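Local coordinates for LRR receptor-like serine/threonine-protein kinase RGI3 (Arabidopsis thaliana, PDB 5HZ0), which serves as a plasma-membrane receptor for RGF peptide hormones, which maintain the root stem cell niche, and pairs with SERK co-receptors once the peptide has bound, at residues V14-L19 with L39-L44; S91-N96 with M115-K120. The protein carries 5 engineered substitutions. One frame throughout, in Å; residues are numbered along the deposited sequence.

Contact 1 of 2, residues V14-L19 with L39-L44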
loop_
_atom_site.group_PDB
_atom_site.type_symbol
_atom_site.label_atom_id
_atom_site.label_comp_id
_atom_site.label_asym_id
_atom_site.label_seq_id
_atom_site.Cartn_x
_atom_site.Cartn_y
_atom_site.Cartn_z
ATOM N N VAL A 14 -44.195 -20.646 27.130
ATOM C CA VAL A 14 -42.879 -20.408 26.538
ATOM C C VAL A 14 -42.779 -19.056 25.821
ATOM O O VAL A 14 -43.632 -18.686 25.010
ATOM C CB VAL A 14 -42.420 -21.569 25.635
ATOM C CG1 VAL A 14 -41.182 -21.175 24.835
ATOM C CG2 VAL A 14 -42.139 -22.799 26.485
ATOM N N SER A 15 -41.710 -18.340 26.147
ATOM C CA SER A 15 -41.556 -16.929 25.845
ATOM C C SER A 15 -40.368 -16.719 24.920
ATOM O O SER A 15 -40.502 -16.139 23.852
ATOM C CB SER A 15 -41.343 -16.152 27.142
ATOM O OG SER A 15 -41.790 -14.814 27.028
ATOM N N GLU A 16 -39.191 -17.136 25.376
ATOM C CA GLU A 16 -37.959 -16.895 24.642
ATOM C C GLU A 16 -37.150 -18.170 24.438
ATOM O O GLU A 16 -36.976 -18.961 25.365
ATOM C CB GLU A 16 -37.113 -15.848 25.370
ATOM C CG GLU A 16 -37.867 -14.554 25.658
ATOM C CD GLU A 16 -37.013 -13.514 26.360
ATOM O OE1 GLU A 16 -37.540 -12.429 26.692
ATOM O OE2 GLU A 16 -35.814 -13.784 26.577
ATOM N N ILE A 17 -36.667 -18.359 23.215
ATOM C CA ILE A 17 -35.764 -19.457 22.884
ATOM C C ILE A 17 -34.427 -18.881 22.451
ATOM O O ILE A 17 -34.380 -18.016 21.581
ATOM C CB ILE A 17 -36.305 -20.313 21.721
ATOM C CG1 ILE A 17 -37.571 -21.061 22.136
ATOM C CG2 ILE A 17 -35.246 -21.300 21.233
ATOM C CD1 ILE A 17 -38.255 -21.744 20.973
ATOM N N GLN A 18 -33.344 -19.342 23.070
ATOM C CA GLN A 18 -32.010 -18.902 22.683
ATOM C C GLN A 18 -30.947 -20.001 22.668
ATOM O O GLN A 18 -30.702 -20.656 23.686
ATOM C CB GLN A 18 -31.540 -17.761 23.574
ATOM C CG GLN A 18 -30.058 -17.517 23.447
ATOM C CD GLN A 18 -29.702 -16.077 23.646
ATOM O OE1 GLN A 18 -30.550 -15.194 23.507
ATOM N NE2 GLN A 18 -28.441 -15.819 23.975
ATOM N N LEU A 19 -30.317 -20.183 21.507
ATOM C CA LEU A 19 -29.176 -21.084 21.364
ATOM C C LEU A 19 -28.104 -20.471 20.461
ATOM O O LEU A 19 -28.379 -20.138 19.308
ATOM C CB LEU A 19 -29.624 -22.430 20.785
ATOM C CG LEU A 19 -30.638 -23.249 21.594
ATOM C CD1 LEU A 19 -31.718 -23.796 20.676
ATOM C CD2 LEU A 19 -29.963 -24.383 22.369
ATOM N N LEU A 39 -44.366 -17.594 21.900
ATOM C CA LEU A 39 -42.948 -17.208 21.869
ATOM C C LEU A 39 -42.725 -15.767 21.393
ATOM O O LEU A 39 -43.157 -15.390 20.301
ATOM C CB LEU A 39 -42.177 -18.169 20.955
ATOM C CG LEU A 39 -40.672 -17.991 20.744
ATOM C CD1 LEU A 39 -39.898 -18.431 21.964
ATOM C CD2 LEU A 39 -40.215 -18.781 19.527
ATOM N N THR A 40 -42.067 -14.963 22.230
ATOM C CA THR A 40 -41.781 -13.569 21.892
ATOM C C THR A 40 -40.405 -13.294 21.249
ATOM O O THR A 40 -40.216 -12.283 20.560
ATOM C CB THR A 40 -41.949 -12.677 23.158
ATOM O OG1 THR A 40 -42.727 -11.520 22.832
ATOM C CG2 THR A 40 -40.594 -12.246 23.733
ATOM N N SER A 41 -39.456 -14.205 21.454
ATOM C CA SER A 41 -38.072 -13.964 21.053
ATOM C C SER A 41 -37.390 -15.247 20.583
ATOM O O SER A 41 -37.391 -16.239 21.299
ATOM C CB SER A 41 -37.309 -13.320 22.214
ATOM O OG SER A 41 -35.925 -13.213 21.947
ATOM N N LEU A 42 -36.805 -15.231 19.389
ATOM C CA LEU A 42 -36.181 -16.440 18.851
ATOM C C LEU A 42 -34.762 -16.208 18.333
ATOM O O LEU A 42 -34.562 -15.532 17.320
ATOM C CB LEU A 42 -37.048 -17.042 17.743
ATOM C CG LEU A 42 -36.468 -18.304 17.095
ATOM C CD1 LEU A 42 -36.167 -19.352 18.154
ATOM C CD2 LEU A 42 -37.396 -18.866 16.014
ATOM N N THR A 43 -33.786 -16.788 19.027
ATOM C CA THR A 43 -32.398 -16.677 18.615
ATOM C C THR A 43 -31.820 -18.054 18.378
ATOM O O THR A 43 -31.548 -18.797 19.323
ATOM C CB THR A 43 -31.549 -16.024 19.714
ATOM O OG1 THR A 43 -32.254 -14.912 20.273
ATOM C CG2 THR A 43 -30.215 -15.556 19.164
ATOM N N LEU A 44 -31.629 -18.387 17.108
ATOM C CA LEU A 44 -30.797 -19.509 16.723
ATOM C C LEU A 44 -29.671 -18.888 15.920
ATOM O O LEU A 44 -29.856 -18.547 14.752
ATOM C CB LEU A 44 -31.597 -20.468 15.847
ATOM C CG LEU A 44 -33.017 -20.757 16.344
ATOM C CD1 LEU A 44 -33.847 -21.414 15.244
ATOM C CD2 LEU A 44 -33.009 -21.614 17.614
#
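Ile17 meets residues 39-44 through both its backbone polar groups: its N donates to Ser41 O at 2.9 Å with an N-H...O angle of 170°, and its O accepts from Thr43 N. Leu19 N then bonds to Thr43 O at 2.9 Å, continuing a parallel beta ladder between strands of two successive leucine-rich repeats. At the start of the ladder Ser15 O receives Ser41 N, 3.3 Å away and in the carbonyl plane; Thr40 N is modelled against the same oxygen too closely to be trusted in detail. Ser15 and Glu16 both face Lys7 in a classic beta bulge, where their backbones bond to the antiparallel strand 6-8. Val14 O is taken by Ser38 OG, Leu44 O by Asn71 ND2, and the hydroxyl of Thr40 bonds to Glu62 O.

On the face shared by Ile17, Leu42 and Leu44, Ile17 has CG1 anti to its carbonyl carbon (chi1 -67°), beside the backbone N, which brings CG1 to 3.5 Å from Leu39 CD1. Its CG2 lies 3.8 Å from Leu42 CD1, the two side chains running side by side. With an alanine here, Leu39 would probably lose its contacts with CG1 and CD1, and Leu42 CD1 that with CG2, opening a gap beside the two leucines. On the face of Glu16 and Gln18, Glu16 CG rests 3.7 Å from Ser41 CB. The chemistry thus separates two tasks: main-chain amides and carbonyls set the register of the repeats, while branched aliphatic groups fill one face and more polar residues line the other.

Contact 2 of 2, residues S91-N96 with M115-K120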
loop_
_atom_site.group_PDB
_atom_site.type_symbol
_atom_site.label_atom_id
_atom_site.label_comp_id
_atom_site.label_asym_id
_atom_site.label_seq_id
_atom_site.Cartn_x
_atom_site.Cartn_y
_atom_site.Cartn_z
ATOM N N SER A 91 -32.544 -9.934 12.812
ATOM C CA SER A 91 -31.157 -10.134 12.381
ATOM C C SER A 91 -31.009 -11.358 11.478
ATOM O O SER A 91 -31.045 -12.501 11.941
ATOM C CB SER A 91 -30.221 -10.293 13.581
ATOM O OG SER A 91 -30.409 -9.261 14.518
ATOM N N LEU A 92 -30.853 -11.109 10.188
ATOM C CA LEU A 92 -30.537 -12.161 9.213
ATOM C C LEU A 92 -29.085 -12.204 8.701
ATOM O O LEU A 92 -28.741 -13.035 7.864
ATOM C CB LEU A 92 -31.538 -12.140 8.062
ATOM C CG LEU A 92 -32.963 -12.365 8.570
ATOM C CD1 LEU A 92 -33.972 -12.285 7.443
ATOM C CD2 LEU A 92 -33.070 -13.696 9.308
ATOM N N ASN A 93 -28.242 -11.315 9.211
ATOM C CA ASN A 93 -26.896 -11.108 8.681
ATOM C C ASN A 93 -25.958 -12.318 8.741
ATOM O O ASN A 93 -26.160 -13.239 9.530
ATOM C CB ASN A 93 -26.237 -9.937 9.407
ATOM C CG ASN A 93 -26.076 -10.197 10.900
ATOM O OD1 ASN A 93 -27.033 -10.105 11.661
ATOM N ND2 ASN A 93 -24.867 -10.535 11.313
ATOM N N THR A 94 -24.935 -12.298 7.882
ATOM C CA THR A 94 -23.938 -13.365 7.782
ATOM C C THR A 94 -24.557 -14.737 7.507
ATOM O O THR A 94 -24.442 -15.653 8.319
ATOM C CB THR A 94 -23.077 -13.467 9.043
ATOM O OG1 THR A 94 -23.020 -12.193 9.701
ATOM C CG2 THR A 94 -21.671 -13.950 8.693
ATOM N N ASN A 95 -25.191 -14.863 6.345
ATOM C CA ASN A 95 -25.806 -16.097 5.880
ATOM C C ASN A 95 -25.598 -16.185 4.362
ATOM O O ASN A 95 -24.815 -15.425 3.788
ATOM C CB ASN A 95 -27.307 -16.098 6.176
ATOM C CG ASN A 95 -27.628 -16.391 7.634
ATOM O OD1 ASN A 95 -27.186 -17.388 8.192
ATOM N ND2 ASN A 95 -28.413 -15.523 8.250
ATOM N N ASN A 96 -26.266 -17.131 3.717
ATOM C CA ASN A 96 -26.267 -17.193 2.254
ATOM C C ASN A 96 -27.462 -16.648 1.472
ATOM O O ASN A 96 -27.574 -16.861 0.265
ATOM C CB ASN A 96 -25.813 -18.550 1.766
ATOM C CG ASN A 96 -24.349 -18.723 1.958
ATOM O OD1 ASN A 96 -23.561 -17.988 1.366
ATOM N ND2 ASN A 96 -23.961 -19.650 2.825
ATOM N N MET A 115 -30.862 -6.134 10.361
ATOM C CA MET A 115 -29.518 -6.511 9.926
ATOM C C MET A 115 -29.570 -7.544 8.800
ATOM O O MET A 115 -29.830 -8.718 9.045
ATOM C CB MET A 115 -28.746 -7.113 11.104
ATOM C CG MET A 115 -28.878 -6.341 12.418
ATOM S SD MET A 115 -27.868 -4.855 12.418
ATOM C CE MET A 115 -28.219 -4.186 14.043
ATOM N N LEU A 116 -29.323 -7.095 7.572
ATOM C CA LEU A 116 -29.203 -7.985 6.404
ATOM C C LEU A 116 -27.778 -8.205 5.889
ATOM O O LEU A 116 -27.576 -8.924 4.919
ATOM C CB LEU A 116 -30.117 -7.517 5.268
ATOM C CG LEU A 116 -31.541 -7.239 5.763
ATOM C CD1 LEU A 116 -32.411 -6.632 4.659
ATOM C CD2 LEU A 116 -32.180 -8.499 6.357
ATOM N N PHE A 117 -26.796 -7.591 6.541
ATOM C CA PHE A 117 -25.454 -7.496 5.970
ATOM C C PHE A 117 -24.743 -8.844 5.802
ATOM O O PHE A 117 -25.133 -9.837 6.407
ATOM C CB PHE A 117 -24.584 -6.501 6.757
ATOM C CG PHE A 117 -24.232 -6.954 8.157
ATOM C CD1 PHE A 117 -23.109 -7.732 8.391
ATOM C CD2 PHE A 117 -25.011 -6.573 9.239
ATOM C CE1 PHE A 117 -22.779 -8.138 9.676
ATOM C CE2 PHE A 117 -24.682 -6.978 10.525
ATOM C CZ PHE A 117 -23.564 -7.756 10.741
ATOM N N ASP A 118 -23.715 -8.867 4.954
ATOM C CA ASP A 118 -22.957 -10.095 4.665
ATOM C C ASP A 118 -23.833 -11.257 4.162
ATOM O O ASP A 118 -23.854 -12.352 4.743
ATOM C CB ASP A 118 -22.100 -10.531 5.860
ATOM C CG ASP A 118 -20.876 -9.647 6.059
ATOM O OD1 ASP A 118 -20.356 -9.107 5.067
ATOM O OD2 ASP A 118 -20.428 -9.495 7.212
ATOM N N ASN A 119 -24.570 -11.003 3.089
ATOM C CA ASN A 119 -25.378 -12.041 2.475
ATOM C C ASN A 119 -25.140 -12.103 0.977
ATOM O O ASN A 119 -24.196 -11.512 0.458
ATOM C CB ASN A 119 -26.859 -11.833 2.776
ATOM C CG ASN A 119 -27.261 -12.396 4.106
ATOM O OD1 ASN A 119 -26.862 -13.496 4.461
ATOM N ND2 ASN A 119 -28.047 -11.636 4.868
ATOM N N LYS A 120 -25.956 -12.894 0.298
ATOM C CA LYS A 120 -26.000 -12.914 -1.164
ATOM C C LYS A 120 -27.143 -12.115 -1.809
ATOM O O LYS A 120 -27.470 -12.352 -2.968
ATOM C CB LYS A 120 -25.911 -14.335 -1.699
ATOM C CG LYS A 120 -24.510 -14.897 -1.611
ATOM C CD LYS A 120 -24.551 -16.393 -1.808
ATOM C CE LYS A 120 -23.410 -16.884 -2.676
ATOM N NZ LYS A 120 -23.604 -18.335 -2.978
#
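Leu92 N donates to Met115 O at 2.8 Å, and two residues on Thr94 N reaches Phe117 O at 2.9 Å, in the carbonyl plane. These bonds join equivalent turns of two consecutive leucine-rich repeats, just past their short parallel strands. Asn95 N adds a longer bond to Asp118 O. Deeper in, Asn95 and Asn119 occupy the consensus asparagine position of the repeat and form part of its asparagine ladder: Asn119 OD1 takes a weak bond from Asn95 N, and Asn119 ND2 gives weak bonds to Leu92 O and to Leu116 O of its own turn. Asn95 repeats the pattern one coil earlier, with weak bonds to Asn71 N and Leu68 O.

Farther out lies the peptide-recognition surface, to which Phe117 and Asp118 belong. Asp118 OD1 hydrogen-bonds the backbone of the bound peptide, while Phe117 packs on a modified side chain of that peptide and makes a cation-pi contact with Arg139. Asn93 and Phe117 both carry CG between the backbone N and the carbonyl carbon (chi1 62° and 68°), and the two side chains point the same way. The Asn93 amide is stacked over one face of the ring, the planes 21° apart. Asn93 ND2 also bonds to Thr94 OG1 at 3.0 Å, which probably limits the turning of the amide. At the far end the aliphatic part of Lys120 runs beside Asn96, CD 3.7 Å from Asn96 OD1. Over the centre of the Phe117 ring, Asn93 CB sits 3.5 Å from the centroid in a CH-pi contact.

How the contacts relate
From the N terminus, contact 1 comes first, closing a loop of 19 residues between 14-19 and 39-44 at the capping end of the solenoid. The chain then makes another coil, carrying strand 65-67, before contact 2 closes its own loop of 18 residues between 91-96 and 115-120. The two closures follow in series, neither nested nor crossed; the centres of contact 1 and contact 2 are about 20 Å apart, and the nearest atoms of contact 1 and contact 2 about 7 Å. The intervening coil joins them: strand 65-67 packs on Ser41, Leu42 and Thr43, and Leu66 bonds through the backbone to Ser91. Strand-to-strand pairing near the N-terminal end thereby continues into the turns at the hormone-binding surface.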